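Local coordinates for protein geobacter metallireducens SMUG1 (Geobacter metallireducens, PDB 5H9I) that is a SMUG1 protein of the uracil-DNA glycosylase superfamily, with an alpha/beta fold that holds xanthine in its pocket, at residues D12-D17 against D171-R176; A16-L21 against Y140-F145. All coordinates share one frame; numbering follows the deposited sequence.

Interaction 1 (D12-D17 against D171-R176)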
loop_
_atom_site.group_PDB
_atom_site.type_symbol
_atom_site.label_atom_id
_atom_site.label_comp_id
_atom_site.label_asym_id
_atom_site.label_seq_id
_atom_site.Cartn_x
_atom_site.Cartn_y
_atom_site.Cartn_z
ATOM N N ASP A 12 13.248 -1.662 -3.982
ATOM C CA ASP A 12 14.120 -1.265 -5.100
ATOM C C ASP A 12 14.055 -2.294 -6.231
ATOM O O ASP A 12 14.010 -1.918 -7.355
ATOM C CB ASP A 12 15.539 -0.986 -4.622
ATOM C CG ASP A 12 15.668 0.369 -3.847
ATOM O OD1 ASP A 12 14.847 1.271 -3.974
ATOM O OD2 ASP A 12 16.598 0.520 -3.125
ATOM N N ALA A 13 13.985 -3.563 -5.878
ATOM C CA ALA A 13 13.904 -4.687 -6.879
ATOM C C ALA A 13 12.567 -4.571 -7.582
ATOM O O ALA A 13 12.454 -4.710 -8.801
ATOM C CB ALA A 13 14.037 -5.983 -6.242
ATOM N N LEU A 14 11.482 -4.366 -6.832
ATOM C CA LEU A 14 10.185 -4.129 -7.440
ATOM C C LEU A 14 10.204 -2.957 -8.438
ATOM O O LEU A 14 9.672 -3.014 -9.492
ATOM C CB LEU A 14 9.117 -3.980 -6.376
ATOM C CG LEU A 14 7.683 -3.658 -6.852
ATOM C CD1 LEU A 14 7.174 -4.743 -7.838
ATOM C CD2 LEU A 14 6.749 -3.502 -5.628
ATOM N N ALA A 15 10.740 -1.808 -8.028
ATOM C CA ALA A 15 10.801 -0.632 -8.951
ATOM C C ALA A 15 11.546 -0.956 -10.250
ATOM O O ALA A 15 11.066 -0.598 -11.310
ATOM C CB ALA A 15 11.475 0.572 -8.234
ATOM N N ALA A 16 12.579 -1.708 -10.135
ATOM C CA ALA A 16 13.350 -2.160 -11.330
ATOM C C ALA A 16 12.510 -3.059 -12.234
ATOM O O ALA A 16 12.532 -2.982 -13.524
ATOM C CB ALA A 16 14.591 -2.884 -10.943
ATOM N N ASP A 17 11.820 -4.004 -11.633
ATOM C CA ASP A 17 10.961 -4.881 -12.372
ATOM C C ASP A 17 9.874 -4.077 -13.062
ATOM O O ASP A 17 9.530 -4.335 -14.231
ATOM C CB ASP A 17 10.325 -5.920 -11.458
ATOM C CG ASP A 17 11.245 -6.955 -11.045
ATOM O OD1 ASP A 17 12.230 -7.122 -11.794
ATOM O OD2 ASP A 17 11.032 -7.715 -10.079
ATOM N N ASP A 171 3.589 -9.942 -7.287
ATOM C CA ASP A 171 3.557 -11.211 -6.510
ATOM C C ASP A 171 4.932 -11.598 -5.916
ATOM O O ASP A 171 5.022 -12.052 -4.790
ATOM C CB ASP A 171 3.104 -12.387 -7.454
ATOM C CG ASP A 171 1.645 -12.385 -7.841
ATOM O OD1 ASP A 171 0.828 -11.556 -7.376
ATOM O OD2 ASP A 171 1.329 -13.220 -8.808
ATOM N N LEU A 172 5.956 -11.400 -6.761
ATOM C CA LEU A 172 7.298 -11.705 -6.305
ATOM C C LEU A 172 7.714 -10.791 -5.080
ATOM O O LEU A 172 8.222 -11.292 -4.081
ATOM C CB LEU A 172 8.313 -11.507 -7.424
ATOM C CG LEU A 172 9.818 -11.525 -7.055
ATOM C CD1 LEU A 172 10.164 -12.851 -6.406
ATOM C CD2 LEU A 172 10.615 -11.246 -8.310
ATOM N N ALA A 173 7.347 -9.503 -5.206
ATOM C CA ALA A 173 7.695 -8.574 -4.105
ATOM C C ALA A 173 6.927 -8.997 -2.849
ATOM O O ALA A 173 7.413 -8.881 -1.741
ATOM C CB ALA A 173 7.386 -7.141 -4.491
ATOM N N LEU A 174 5.660 -9.397 -2.997
ATOM C CA LEU A 174 4.886 -9.794 -1.861
ATOM C C LEU A 174 5.415 -11.068 -1.148
ATOM O O LEU A 174 5.515 -11.142 0.028
ATOM C CB LEU A 174 3.369 -9.957 -2.207
ATOM C CG LEU A 174 2.433 -10.346 -1.124
ATOM C CD1 LEU A 174 2.483 -9.435 0.103
ATOM C CD2 LEU A 174 0.993 -10.449 -1.743
ATOM N N ARG A 175 5.759 -12.089 -2.013
ATOM C CA ARG A 175 6.395 -13.227 -1.461
ATOM C C ARG A 175 7.718 -12.887 -0.711
ATOM O O ARG A 175 7.906 -13.402 0.376
ATOM C CB ARG A 175 6.678 -14.285 -2.542
ATOM C CG ARG A 175 5.441 -15.028 -2.985
ATOM C CD ARG A 175 5.764 -16.107 -3.945
ATOM N NE ARG A 175 6.146 -15.681 -5.262
ATOM C CZ ARG A 175 5.275 -15.475 -6.255
ATOM N NH1 ARG A 175 3.994 -15.658 -6.096
ATOM N NH2 ARG A 175 5.756 -15.068 -7.422
ATOM N N ARG A 176 8.554 -12.020 -1.301
ATOM C CA ARG A 176 9.746 -11.622 -0.638
ATOM C C ARG A 176 9.440 -10.909 0.711
ATOM O O ARG A 176 10.135 -11.160 1.706
ATOM C CB ARG A 176 10.529 -10.674 -1.514
ATOM C CG ARG A 176 11.235 -11.385 -2.688
ATOM C CD ARG A 176 11.769 -10.440 -3.635
ATOM N NE ARG A 176 12.734 -11.101 -4.552
ATOM C CZ ARG A 176 13.161 -10.565 -5.669
ATOM N NH1 ARG A 176 12.750 -9.409 -6.168
ATOM N NH2 ARG A 176 14.071 -11.320 -6.352
#
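Arg176 reaches from helix 160-181 to Ala13 on helix 7-19, its chain extended from CG to NE. CB turns toward the facing helix, and CG, anti to the carbonyl carbon (chi1 -74°), starts the straight run of CD and NE. Leu172 CD2, one turn earlier on the same helix, lies over one face of the guanidinium, offset toward the rim. NH1 meets Ala13 CB at 3.7 Å, an oblique approach, and hydrogen-bonds to a glycerol probably taken up from the crystallisation liquor. Asp17 OD2 lies 4.6 Å from Arg176 NH1, too far for a salt bridge, though the opposite charges would probably still attract.

The two helices run antiparallel at 172°, their local axes 9.8 Å apart. They form a helix pair on one flank of the alpha/beta fold, whose parallel sheet lies behind helix 160-181, where Leu174 packs on Leu56 and Val58 of strand 55-59.

The backbones come closest where Ala173 faces Leu14, their CA atoms 6.1 Å apart. Leu14 CD2 rests 3.9 Å from Ala173 CB, and its CB and CD1 are only slightly farther from that methyl. Beside this buried pair, the side chains of Asp17 and Leu172 cross at about a right angle, with Asp17 OD2 4.0 Å from Leu172 CD2.

Interaction 2 (A16-L21 against Y140-F145)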
loop_
_atom_site.group_PDB
_atom_site.type_symbol
_atom_site.label_atom_id
_atom_site.label_comp_id
_atom_site.label_asym_id
_atom_site.label_seq_id
_atom_site.Cartn_x
_atom_site.Cartn_y
_atom_site.Cartn_z
ATOM N N ALA A 16 12.579 -1.708 -10.135
ATOM C CA ALA A 16 13.350 -2.160 -11.330
ATOM C C ALA A 16 12.510 -3.059 -12.234
ATOM O O ALA A 16 12.532 -2.982 -13.524
ATOM C CB ALA A 16 14.591 -2.884 -10.943
ATOM N N ASP A 17 11.820 -4.004 -11.633
ATOM C CA ASP A 17 10.961 -4.881 -12.372
ATOM C C ASP A 17 9.874 -4.077 -13.062
ATOM O O ASP A 17 9.530 -4.335 -14.231
ATOM C CB ASP A 17 10.325 -5.920 -11.458
ATOM C CG ASP A 17 11.245 -6.955 -11.045
ATOM O OD1 ASP A 17 12.230 -7.122 -11.794
ATOM O OD2 ASP A 17 11.032 -7.715 -10.079
ATOM N N LEU A 18 9.267 -3.097 -12.372
ATOM C CA LEU A 18 8.243 -2.245 -12.924
ATOM C C LEU A 18 8.697 -1.355 -14.108
ATOM O O LEU A 18 7.892 -1.077 -14.998
ATOM C CB LEU A 18 7.539 -1.425 -11.824
ATOM C CG LEU A 18 6.831 -2.363 -10.779
ATOM C CD1 LEU A 18 6.325 -1.500 -9.637
ATOM C CD2 LEU A 18 5.726 -3.188 -11.309
ATOM N N ALA A 19 9.941 -0.933 -14.033
ATOM C CA ALA A 19 10.486 0.004 -14.996
ATOM C C ALA A 19 10.606 -0.579 -16.389
ATOM O O ALA A 19 10.691 0.217 -17.320
ATOM C CB ALA A 19 11.880 0.425 -14.560
ATOM N N GLY A 20 10.665 -1.909 -16.487
ATOM C CA GLY A 20 10.719 -2.630 -17.732
ATOM C C GLY A 20 9.335 -2.831 -18.361
ATOM O O GLY A 20 9.230 -3.118 -19.536
ATOM N N LEU A 21 8.265 -2.610 -17.601
ATOM C CA LEU A 21 6.902 -2.875 -18.095
ATOM C C LEU A 21 6.314 -1.754 -18.931
ATOM O O LEU A 21 6.619 -0.562 -18.735
ATOM C CB LEU A 21 5.967 -3.115 -16.902
ATOM C CG LEU A 21 6.353 -4.219 -15.983
ATOM C CD1 LEU A 21 5.350 -4.271 -14.842
ATOM C CD2 LEU A 21 6.420 -5.554 -16.692
ATOM N N TYR A 140 0.198 -3.906 -2.491
ATOM C CA TYR A 140 0.535 -4.903 -3.482
ATOM C C TYR A 140 1.189 -4.262 -4.697
ATOM O O TYR A 140 2.194 -4.772 -5.173
ATOM C CB TYR A 140 -0.764 -5.567 -3.881
ATOM C CG TYR A 140 -0.612 -6.608 -4.994
ATOM C CD1 TYR A 140 0.031 -7.763 -4.757
ATOM C CD2 TYR A 140 -1.004 -6.298 -6.298
ATOM C CE1 TYR A 140 0.236 -8.693 -5.787
ATOM C CE2 TYR A 140 -0.823 -7.176 -7.298
ATOM C CZ TYR A 140 -0.264 -8.369 -7.031
ATOM O OH TYR A 140 -0.071 -9.260 -8.074
ATOM N N CYS A 141 0.588 -3.158 -5.174
ATOM C CA CYS A 141 1.079 -2.461 -6.384
ATOM C C CYS A 141 1.390 -1.050 -6.008
ATOM O O CYS A 141 0.574 -0.379 -5.467
ATOM C CB CYS A 141 -0.006 -2.579 -7.454
ATOM S SG CYS A 141 0.388 -1.625 -8.956
ATOM N N PRO A 142 2.618 -0.624 -6.238
ATOM C CA PRO A 142 2.970 0.749 -5.862
ATOM C C PRO A 142 2.655 1.812 -6.909
ATOM O O PRO A 142 2.838 2.996 -6.610
ATOM C CB PRO A 142 4.449 0.653 -5.684
ATOM C CG PRO A 142 4.872 -0.309 -6.716
ATOM C CD PRO A 142 3.818 -1.405 -6.655
ATOM N N LEU A 143 2.189 1.412 -8.070
ATOM C CA LEU A 143 1.960 2.363 -9.182
ATOM C C LEU A 143 0.577 2.901 -9.155
ATOM O O LEU A 143 -0.378 2.149 -8.821
ATOM C CB LEU A 143 2.158 1.569 -10.434
ATOM C CG LEU A 143 3.511 0.993 -10.710
ATOM C CD1 LEU A 143 3.485 0.202 -12.024
ATOM C CD2 LEU A 143 4.642 1.981 -10.638
ATOM N N LEU A 144 0.405 4.158 -9.594
ATOM C CA LEU A 144 -0.900 4.773 -9.853
ATOM C C LEU A 144 -1.052 4.931 -11.410
ATOM O O LEU A 144 -0.086 5.296 -12.022
ATOM C CB LEU A 144 -0.950 6.125 -9.207
ATOM C CG LEU A 144 -2.256 6.852 -9.247
ATOM C CD1 LEU A 144 -3.124 6.473 -8.071
ATOM C CD2 LEU A 144 -2.138 8.351 -9.277
ATOM N N PHE A 145 -2.179 4.485 -11.960
ATOM C CA PHE A 145 -2.450 4.488 -13.375
ATOM C C PHE A 145 -3.542 5.524 -13.657
ATOM O O PHE A 145 -4.615 5.516 -13.018
ATOM C CB PHE A 145 -2.893 3.074 -13.796
ATOM C CG PHE A 145 -1.909 2.021 -13.509
ATOM C CD1 PHE A 145 -0.877 1.741 -14.377
ATOM C CD2 PHE A 145 -2.101 1.229 -12.402
ATOM C CE1 PHE A 145 0.024 0.725 -14.117
ATOM C CE2 PHE A 145 -1.177 0.218 -12.112
ATOM C CZ PHE A 145 -0.170 -0.040 -12.975
#
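Leu18 and Leu143 both place CG anti to the carbonyl carbon and beside the backbone N (chi1 -61° and -64°), and both continue with chi2 near 180°. Their branched ends therefore reach toward each other, tip to tip, where the C-terminal part of helix 7-19 faces the loop 140-143. Leu18 does the work on the helix side. Its CD1 lies 3.9 Å from Leu143 CG, with both methyls of Leu143 close behind, while its CD2 touches Leu143 CD1 at 4.1 Å.

The same CD1 also meets the CG corner of the Pro142 ring. Leu18 CD1 to Pro142 CG is 3.5 Å, tighter than usual for two carbons, and Pro142 CD follows at 3.9 Å. One methyl thus touches both the proline ring and the neighbouring leucine, which lie side by side before it.

The loop follows strand 135-139, an outermost strand of the parallel sheet, and leads into strand 144-146, the middle strand of the small antiparallel sheet. Within it, Leu143 N makes a weak hydrogen bond to Cys141 SG at 3.6 Å. Leu143 O accepts a bond from Asn61 ND2, and Asn61 belongs to the xanthine pocket. Leu166 of helix 160-181 adds another apolar neighbour to Leu18.

No hydrogen bond crosses between the segments, and the three touching residues are all buried. The contact consequently depends on the close fit and burial of hydrocarbon groups, while Leu143 N and O turn to partners on their own side, the N only weakly.

How the interactions relate
Both contacts start from helix 7-19 and share Ala16 and Asp17, with their centres about 9 Å apart on the same side of the chain's centre. Along the chain, the common N-terminal helix comes first, then the loop 140-143 and strand 144-146 of interaction 2, then helix 160-181 of interaction 1. The partners also meet directly: Tyr140 OH and Asp171 OD1, 2.6 Å apart, probably form a hydrogen bond, and Leu14 CD2 packs 3.7 Å from Pro142 CD. Helix 7-19 thus packs against both helix 160-181 and the connection between the sheets, which also touch each other; at its nearest, the side chain of Pro142 comes to about 9 Å from the bound xanthine.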